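Local atomic coordinates of nuclear fusion protein BIK1 (Saccharomyces cerevisiae, PDB entry 6FC6), a protein that is required for nuclear fusion, chromosome disjunction and nuclear segregation in mitosis, and binds microtubules, its CAP-Gly domain here holding a peptide from Bim1. Residues L43-N49 with Y63-F69; A38-L42 with F59-Y63. All coordinates share one frame. Residues are numbered along the deposited sequence.

Contact 1: L43-N49 with Y63-F69; sequences LANIGKN and YPQSGLF
Asn45 lies over the turn that starts at Tyr63, its amide end covering Tyr63, Pro64 and Gln65. Residues 63-66 form a type I beta turn, with Ser66 N 3.3 Å from Tyr63 O. Asn45, with chi1 m, is the centre of an inverse gamma turn. Its OD1 accepts a hydrogen bond from Gln65 N at 2.9 Å and sits 3.3 Å from Tyr63 CB. Ser66 CA makes a CA-H...O contact with Ala44 O at 3.1 Å. Gly47 N makes a weak hydrogen bond to Gln65 O at 2.9 Å. A side chain at Gly47 would run into Gln65 O and Gly67 O.

Next comes a classic beta bulge, with Lys48 and Asn49 both facing Gly67. Lys48 N (2.8 Å) and Asn49 N (3.0 Å) both donate hydrogen bonds to Gly67 O. Gly67 N returns one to Asn49 O at 2.7 Å. Asn49 and Gly67 form a single antiparallel hydrogen-bonded bridge. Lys48 CG packs on Leu68 CD1 at 3.7 Å. Asn49, chi1 p, brings ND2 to 3.4 Å from Phe69 CD2, while its OD1 accepts a hydrogen bond from Gly51 N.

Gly47, Lys48 and Asn49 open the GKNDG motif of CAP-Gly domains. Consistently, Lys48 NZ and Asn49 ND2 hydrogen-bond the Bim1 peptide backbone, and Phe69 meets it with ring and backbone. Mostly main-chain bonds, plus Asn45 OD1, hold this loop on turn 63-66 and Gly67.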
ATOM      1  N   LEU A  43       7.400  -0.842   7.549  1.00 22.62           N
ATOM      2  CA  LEU A  43       8.726  -0.705   8.154  1.00 25.01           C
ATOM      3  C   LEU A  43       8.949  -1.530   9.419  1.00 24.33           C
ATOM      4  O   LEU A  43       9.781  -1.190  10.252  1.00 23.07           O
ATOM      5  CB  LEU A  43       8.984   0.776   8.468  1.00 30.84           C
ATOM      6  CG  LEU A  43       8.714   1.744   7.304  1.00 37.85           C
ATOM      7  CD1 LEU A  43       8.914   3.187   7.741  1.00 40.57           C
ATOM      8  CD2 LEU A  43       9.637   1.417   6.157  1.00 37.10           C
ATOM      9  N   ALA A  44       8.206  -2.623   9.501  1.00 23.04           N
ATOM     10  CA  ALA A  44       8.280  -3.646  10.469  1.00 25.65           C
ATOM     11  C   ALA A  44       7.485  -4.828   9.933  1.00 24.60           C
ATOM     12  O   ALA A  44       6.618  -4.683   9.046  1.00 24.07           O
ATOM     13  CB  ALA A  44       7.686  -3.174  11.801  1.00 26.20           C
ATOM     14  N   ASN A  45       7.745  -6.011  10.499  1.00 21.46           N
ATOM     15  CA  ASN A  45       7.081  -7.203  10.038  1.00 21.68           C
ATOM     16  C   ASN A  45       5.663  -7.404  10.529  1.00 22.70           C
ATOM     17  O   ASN A  45       5.330  -8.495  10.987  1.00 23.02           O
ATOM     18  CB  ASN A  45       7.923  -8.416  10.343  1.00 22.05           C
ATOM     19  CG  ASN A  45       9.189  -8.451   9.545  1.00 22.24           C
ATOM     20  OD1 ASN A  45       9.171  -8.290   8.297  1.00 20.39           O
ATOM     21  ND2 ASN A  45      10.276  -8.729  10.205  1.00 20.19           N
ATOM     22  N   ILE A  46       4.856  -6.351  10.452  1.00 23.44           N
ATOM     23  CA  ILE A  46       3.442  -6.392  10.813  1.00 24.29           C
ATOM     24  C   ILE A  46       2.542  -6.359   9.575  1.00 25.57           C
ATOM     25  O   ILE A  46       1.305  -6.237   9.691  1.00 27.19           O
ATOM     26  CB  ILE A  46       3.078  -5.254  11.768  1.00 25.15           C
ATOM     27  CG1 ILE A  46       3.528  -3.899  11.205  1.00 27.73           C
ATOM     28  CG2 ILE A  46       3.795  -5.504  13.117  1.00 26.62           C
ATOM     29  CD1 ILE A  46       2.912  -2.713  11.891  1.00 29.41           C
ATOM     30  N   GLY A  47       3.149  -6.494   8.411  1.00 23.81           N
ATOM     31  CA  GLY A  47       2.426  -6.680   7.152  1.00 22.60           C
ATOM     32  C   GLY A  47       2.311  -8.130   6.793  1.00 24.60           C
ATOM     33  O   GLY A  47       2.336  -8.965   7.644  1.00 24.53           O
ATOM     34  N   LYS A  48       2.168  -8.442   5.530  1.00 23.83           N
ATOM     35  CA  LYS A  48       1.944  -9.784   5.046  1.00 24.22           C
ATOM     36  C   LYS A  48       2.869 -10.238   3.967  1.00 26.62           C
ATOM     37  O   LYS A  48       2.821 -11.416   3.618  1.00 30.26           O
ATOM     38  CB  LYS A  48       0.494  -9.906   4.517  1.00 26.52           C
ATOM     39  CG  LYS A  48      -0.488  -9.856   5.662  1.00 29.86           C
ATOM     40  CD  LYS A  48      -1.910 -10.150   5.242  1.00 34.44           C
ATOM     41  CE  LYS A  48      -2.846 -10.192   6.463  1.00 36.95           C
ATOM     42  NZ  LYS A  48      -4.240 -10.347   5.931  1.00 43.24           N
ATOM     43  N   ASN A  49       3.676  -9.346   3.364  1.00 23.38           N
ATOM     44  CA  ASN A  49       4.428  -9.719   2.179  1.00 20.51           C
ATOM     45  C   ASN A  49       5.644  -8.858   2.005  1.00 19.47           C
ATOM     46  O   ASN A  49       5.857  -7.903   2.737  1.00 20.26           O
ATOM     47  CB  ASN A  49       3.480  -9.617   0.906  1.00 21.94           C
ATOM     48  CG  ASN A  49       3.029  -8.178   0.629  1.00 24.52           C
ATOM     49  OD1 ASN A  49       3.853  -7.253   0.512  1.00 22.86           O
ATOM     50  ND2 ASN A  49       1.730  -7.971   0.606  1.00 27.05           N
ATOM     51  N   TYR A  63      11.660  -5.000   4.887  1.00 19.08           N
ATOM     52  CA  TYR A  63      11.699  -6.299   5.529  1.00 20.12           C
ATOM     53  C   TYR A  63      10.783  -7.331   4.888  1.00 19.53           C
ATOM     54  O   TYR A  63       9.903  -6.963   4.128  1.00 20.03           O
ATOM     55  CB  TYR A  63      11.372  -6.177   7.049  1.00 19.89           C
ATOM     56  CG  TYR A  63      12.233  -5.117   7.731  1.00 20.80           C
ATOM     57  CD1 TYR A  63      13.608  -5.337   7.928  1.00 21.36           C
ATOM     58  CD2 TYR A  63      11.679  -3.905   8.104  1.00 22.54           C
ATOM     59  CE1 TYR A  63      14.401  -4.401   8.558  1.00 22.89           C
ATOM     60  CE2 TYR A  63      12.452  -2.904   8.726  1.00 22.76           C
ATOM     61  CZ  TYR A  63      13.809  -3.159   8.922  1.00 24.43           C
ATOM     62  OH  TYR A  63      14.560  -2.220   9.483  1.00 31.90           O
ATOM     63  N   PRO A  64      11.023  -8.617   5.153  1.00 20.58           N
ATOM     64  CA  PRO A  64      10.309  -9.672   4.394  1.00 20.21           C
ATOM     65  C   PRO A  64       8.828  -9.694   4.549  1.00 20.17           C
ATOM     66  O   PRO A  64       8.158 -10.141   3.637  1.00 19.70           O
ATOM     67  CB  PRO A  64      10.912 -10.996   4.907  1.00 21.63           C
ATOM     68  CG  PRO A  64      12.295 -10.596   5.425  1.00 22.78           C
ATOM     69  CD  PRO A  64      12.048  -9.213   6.052  1.00 20.59           C
ATOM     70  N   GLN A  65       8.306  -9.195   5.665  1.00 20.22           N
ATOM     71  CA  GLN A  65       6.880  -9.077   5.859  1.00 21.22           C
ATOM     72  C   GLN A  65       6.389  -7.709   6.186  1.00 20.37           C
ATOM     73  O   GLN A  65       5.349  -7.570   6.871  1.00 20.45           O
ATOM     74  CB  GLN A  65       6.375 -10.126   6.909  1.00 24.07           C
ATOM     75  CG  GLN A  65       6.300 -11.561   6.323  1.00 30.91           C
ATOM     76  CD  GLN A  65       7.610 -12.341   6.439  1.00 41.44           C
ATOM     77  OE1 GLN A  65       8.057 -13.059   5.504  1.00 45.96           O
ATOM     78  NE2 GLN A  65       8.232 -12.238   7.598  1.00 46.05           N
ATOM     79  N   SER A  66       7.072  -6.660   5.729  1.00 18.03           N
ATOM     80  CA  SER A  66       6.616  -5.326   6.036  1.00 18.47           C
ATOM     81  C   SER A  66       5.673  -4.751   5.003  1.00 19.70           C
ATOM     82  O   SER A  66       5.169  -3.643   5.177  1.00 19.66           O
ATOM     83  CB  SER A  66       7.795  -4.359   6.255  1.00 20.90           C
ATOM     84  OG  SER A  66       8.554  -4.177   5.085  1.00 20.29           O
ATOM     85  N   GLY A  67       5.445  -5.483   3.929  1.00 18.01           N
ATOM     86  CA  GLY A  67       4.558  -4.968   2.892  1.00 18.46           C
ATOM     87  C   GLY A  67       3.130  -5.409   3.105  1.00 18.29           C
ATOM     88  O   GLY A  67       2.883  -6.491   3.664  1.00 17.93           O
ATOM     89  N   LEU A  68       2.189  -4.546   2.713  1.00 17.78           N
ATOM     90  CA  LEU A  68       0.750  -4.885   2.832  1.00 17.09           C
ATOM     91  C   LEU A  68      -0.074  -4.211   1.716  1.00 18.17           C
ATOM     92  O   LEU A  68       0.193  -3.047   1.366  1.00 19.16           O
ATOM     93  CB  LEU A  68       0.249  -4.386   4.167  1.00 18.68           C
ATOM     94  CG  LEU A  68      -1.173  -4.759   4.571  1.00 22.06           C
ATOM     95  CD1 LEU A  68      -1.236  -6.282   4.851  1.00 25.84           C
ATOM     96  CD2 LEU A  68      -1.593  -3.961   5.788  1.00 22.86           C
ATOM     97  N   PHE A  69      -0.993  -4.959   1.118  1.00 19.00           N
ATOM     98  CA  PHE A  69      -1.941  -4.426   0.153  1.00 19.71           C
ATOM     99  C   PHE A  69      -3.201  -4.085   0.915  1.00 20.61           C
ATOM    100  O   PHE A  69      -3.748  -4.967   1.547  1.00 23.33           O
ATOM    101  CB  PHE A  69      -2.285  -5.390  -0.969  1.00 19.90           C
ATOM    102  CG  PHE A  69      -1.152  -5.628  -1.896  1.00 22.44           C
ATOM    103  CD1 PHE A  69      -0.796  -4.653  -2.843  1.00 23.07           C
ATOM    104  CD2 PHE A  69      -0.400  -6.801  -1.837  1.00 24.43           C
ATOM    105  CE1 PHE A  69       0.273  -4.834  -3.698  1.00 23.25           C
ATOM    106  CE2 PHE A  69       0.688  -6.974  -2.686  1.00 26.62           C
ATOM    107  CZ  PHE A  69       1.021  -5.987  -3.637  1.00 25.80           C
TER

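Contact 2: A38-L42 with F59-Y63; sequences AGVDL and FQTEY
This contact sets the loop 59-63 against an inner strand, 37-41, of the antiparallel sheet of the CAP-Gly domain, an SH3-like beta fold. The loop has no regular structure and is laid on the sheet beside residues 39-41. The backbones do not pair. Gly39 CA and Phe59 CA are 7.3 Å apart, and the gap narrows to 5.6 Å between Asp41 CA and Thr61 CA. The Phe59 ring fills the wider end, and a hydrogen bond closes the narrower one.

Phe59, with chi1 p and chi2 near -88°, turns its ring toward the strand. Gly39 lies over one face of that ring, with Gly39 CA 3.5 Å from Phe59 CE1. A side chain on Gly39 would strike CE1, so its absence lets the ring lie directly on the main chain. Val40 O is 3.6 Å from Phe59 CE2.

Asp41, chi1 t, points across to the loop. Its OD2 accepts a hydrogen bond from Glu62 N at 2.8 Å and is 3.2 Å from Thr61 CA. Its OD1 is bound by Ser66 OG and by Leu43 N. Thr61 OG1 donates to Tyr63 O at 2.7 Å, which shapes the loop end.

Val40 points away from the loop and packs on Ile16 of strand 13-16 and Ile70 of strand 67-71. Phe59 also touches Lys25 and Tyr26, so the loop lies across strands 20-28 and 37-41.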
ATOM      1  N   ALA A  38      -3.756   0.069  -2.238  1.00 20.06           N
ATOM      2  CA  ALA A  38      -2.545   0.790  -1.888  1.00 20.50           C
ATOM      3  C   ALA A  38      -1.574  -0.265  -1.395  1.00 21.15           C
ATOM      4  O   ALA A  38      -1.932  -1.060  -0.533  1.00 23.60           O
ATOM      5  CB  ALA A  38      -2.846   1.763  -0.791  1.00 21.05           C
ATOM      6  N   GLY A  39      -0.363  -0.269  -1.904  1.00 19.83           N
ATOM      7  CA  GLY A  39       0.698  -1.077  -1.379  1.00 19.28           C
ATOM      8  C   GLY A  39       1.522  -0.174  -0.480  1.00 19.41           C
ATOM      9  O   GLY A  39       2.016   0.884  -0.920  1.00 20.02           O
ATOM     10  N   VAL A  40       1.661  -0.590   0.778  1.00 20.05           N
ATOM     11  CA  VAL A  40       2.409   0.174   1.749  1.00 19.18           C
ATOM     12  C   VAL A  40       3.506  -0.634   2.399  1.00 18.46           C
ATOM     13  O   VAL A  40       3.397  -1.826   2.549  1.00 19.28           O
ATOM     14  CB  VAL A  40       1.507   0.774   2.857  1.00 22.73           C
ATOM     15  CG1 VAL A  40       0.329   1.531   2.314  1.00 22.79           C
ATOM     16  CG2 VAL A  40       0.972  -0.286   3.776  1.00 25.98           C
ATOM     17  N   ASP A  41       4.558   0.033   2.826  1.00 18.30           N
ATOM     18  CA  ASP A  41       5.595  -0.619   3.542  1.00 18.41           C
ATOM     19  C   ASP A  41       5.439  -0.140   5.025  1.00 21.52           C
ATOM     20  O   ASP A  41       5.595   1.054   5.314  1.00 21.12           O
ATOM     21  CB  ASP A  41       6.930  -0.191   3.009  1.00 19.99           C
ATOM     22  CG  ASP A  41       8.106  -0.955   3.684  1.00 20.94           C
ATOM     23  OD1 ASP A  41       7.890  -1.568   4.724  1.00 22.32           O
ATOM     24  OD2 ASP A  41       9.257  -0.936   3.150  1.00 24.12           O
ATOM     25  N   LEU A  42       5.158  -1.059   5.925  1.00 20.97           N
ATOM     26  CA  LEU A  42       4.949  -0.678   7.361  1.00 23.76           C
ATOM     27  C   LEU A  42       6.260  -0.596   8.173  1.00 23.90           C
ATOM     28  O   LEU A  42       6.217  -0.321   9.347  1.00 27.60           O
ATOM     29  CB  LEU A  42       4.004  -1.647   8.004  1.00 23.15           C
ATOM     30  CG  LEU A  42       2.657  -1.740   7.331  1.00 25.96           C
ATOM     31  CD1 LEU A  42       1.873  -2.938   7.750  1.00 30.19           C
ATOM     32  CD2 LEU A  42       1.837  -0.491   7.596  1.00 29.37           C
ATOM     33  N   PHE A  59       6.135  -3.651  -5.394  1.00 18.79           N
ATOM     34  CA  PHE A  59       6.994  -2.652  -4.793  1.00 20.18           C
ATOM     35  C   PHE A  59       8.055  -3.290  -3.895  1.00 19.61           C
ATOM     36  O   PHE A  59       8.036  -4.457  -3.626  1.00 21.27           O
ATOM     37  CB  PHE A  59       6.172  -1.671  -3.960  1.00 18.22           C
ATOM     38  CG  PHE A  59       5.357  -2.336  -2.853  1.00 18.28           C
ATOM     39  CD1 PHE A  59       4.091  -2.807  -3.104  1.00 17.77           C
ATOM     40  CD2 PHE A  59       5.787  -2.293  -1.576  1.00 20.50           C
ATOM     41  CE1 PHE A  59       3.307  -3.327  -2.126  1.00 20.48           C
ATOM     42  CE2 PHE A  59       5.014  -2.824  -0.557  1.00 19.52           C
ATOM     43  CZ  PHE A  59       3.763  -3.352  -0.821  1.00 19.36           C
ATOM     44  N   GLN A  60       8.914  -2.455  -3.400  1.00 19.92           N
ATOM     45  CA  GLN A  60      10.005  -2.877  -2.550  1.00 26.25           C
ATOM     46  C   GLN A  60       9.653  -2.657  -1.053  1.00 22.26           C
ATOM     47  O   GLN A  60       9.112  -1.609  -0.680  1.00 20.95           O
ATOM     48  CB  GLN A  60      11.234  -2.027  -2.877  1.00 28.50           C
ATOM     49  CG  GLN A  60      12.478  -2.496  -2.166  1.00 34.55           C
ATOM     50  CD  GLN A  60      13.695  -1.772  -2.654  1.00 42.89           C
ATOM     51  OE1 GLN A  60      13.611  -0.687  -3.215  1.00 45.24           O
ATOM     52  NE2 GLN A  60      14.848  -2.391  -2.474  1.00 53.93           N
ATOM     53  N   THR A  61       9.999  -3.639  -0.245  1.00 21.68           N
ATOM     54  CA  THR A  61       9.790  -3.485   1.220  1.00 22.53           C
ATOM     55  C   THR A  61      11.171  -3.571   1.910  1.00 21.27           C
ATOM     56  O   THR A  61      12.090  -4.258   1.419  1.00 20.06           O
ATOM     57  CB  THR A  61       8.860  -4.556   1.798  1.00 19.70           C
ATOM     58  OG1 THR A  61       9.499  -5.823   1.679  1.00 21.77           O
ATOM     59  CG2 THR A  61       7.587  -4.574   1.093  1.00 21.33           C
ATOM     60  N   GLU A  62      11.265  -2.930   3.039  1.00 19.93           N
ATOM     61  CA  GLU A  62      12.469  -2.955   3.852  1.00 23.04           C
ATOM     62  C   GLU A  62      12.719  -4.339   4.465  1.00 21.82           C
ATOM     63  O   GLU A  62      13.843  -4.789   4.527  1.00 21.91           O
ATOM     64  CB  GLU A  62      12.309  -1.898   4.956  1.00 29.66           C
ATOM     65  CG  GLU A  62      13.624  -1.389   5.551  1.00 46.97           C
ATOM     66  CD  GLU A  62      14.544  -0.785   4.444  1.00 48.86           C
ATOM     67  OE1 GLU A  62      14.001  -0.164   3.498  1.00 54.06           O
ATOM     68  OE2 GLU A  62      15.769  -1.022   4.448  1.00 62.76           O
ATOM     69  N   TYR A  63      11.660  -5.000   4.887  1.00 19.08           N
ATOM     70  CA  TYR A  63      11.699  -6.299   5.529  1.00 20.12           C
ATOM     71  C   TYR A  63      10.783  -7.331   4.888  1.00 19.53           C
ATOM     72  O   TYR A  63       9.903  -6.963   4.128  1.00 20.03           O
ATOM     73  CB  TYR A  63      11.372  -6.177   7.049  1.00 19.89           C
ATOM     74  CG  TYR A  63      12.233  -5.117   7.731  1.00 20.80           C
ATOM     75  CD1 TYR A  63      13.608  -5.337   7.928  1.00 21.36           C
ATOM     76  CD2 TYR A  63      11.679  -3.905   8.104  1.00 22.54           C
ATOM     77  CE1 TYR A  63      14.401  -4.401   8.558  1.00 22.89           C
ATOM     78  CE2 TYR A  63      12.452  -2.904   8.726  1.00 22.76           C
ATOM     79  CZ  TYR A  63      13.809  -3.159   8.922  1.00 24.43           C
ATOM     80  OH  TYR A  63      14.560  -2.220   9.483  1.00 31.90           O
TER

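In the fold
After strands 13-16 and 20-28, strand 37-41 enters contact 2, then the chain runs directly into the 43-49 loop of contact 1. After the small hairpin of strands 52-53 and 56-57 it returns through 59-63 to contact 2, which closes a loop of 16 residues and ties 59-63 to strand 37-41. It goes on through 63-69 to contact 1, which closes 13 residues and ties 43-49 to the start of strand 67-71. The segments alternate, so the contacts cross rather than nest. They share Tyr63, and their centres are about 6 Å apart. Ser66 joins them: its O accepts a hydrogen bond from Leu42 N, and its OG is hydrogen-bonded to Asp41 OD1.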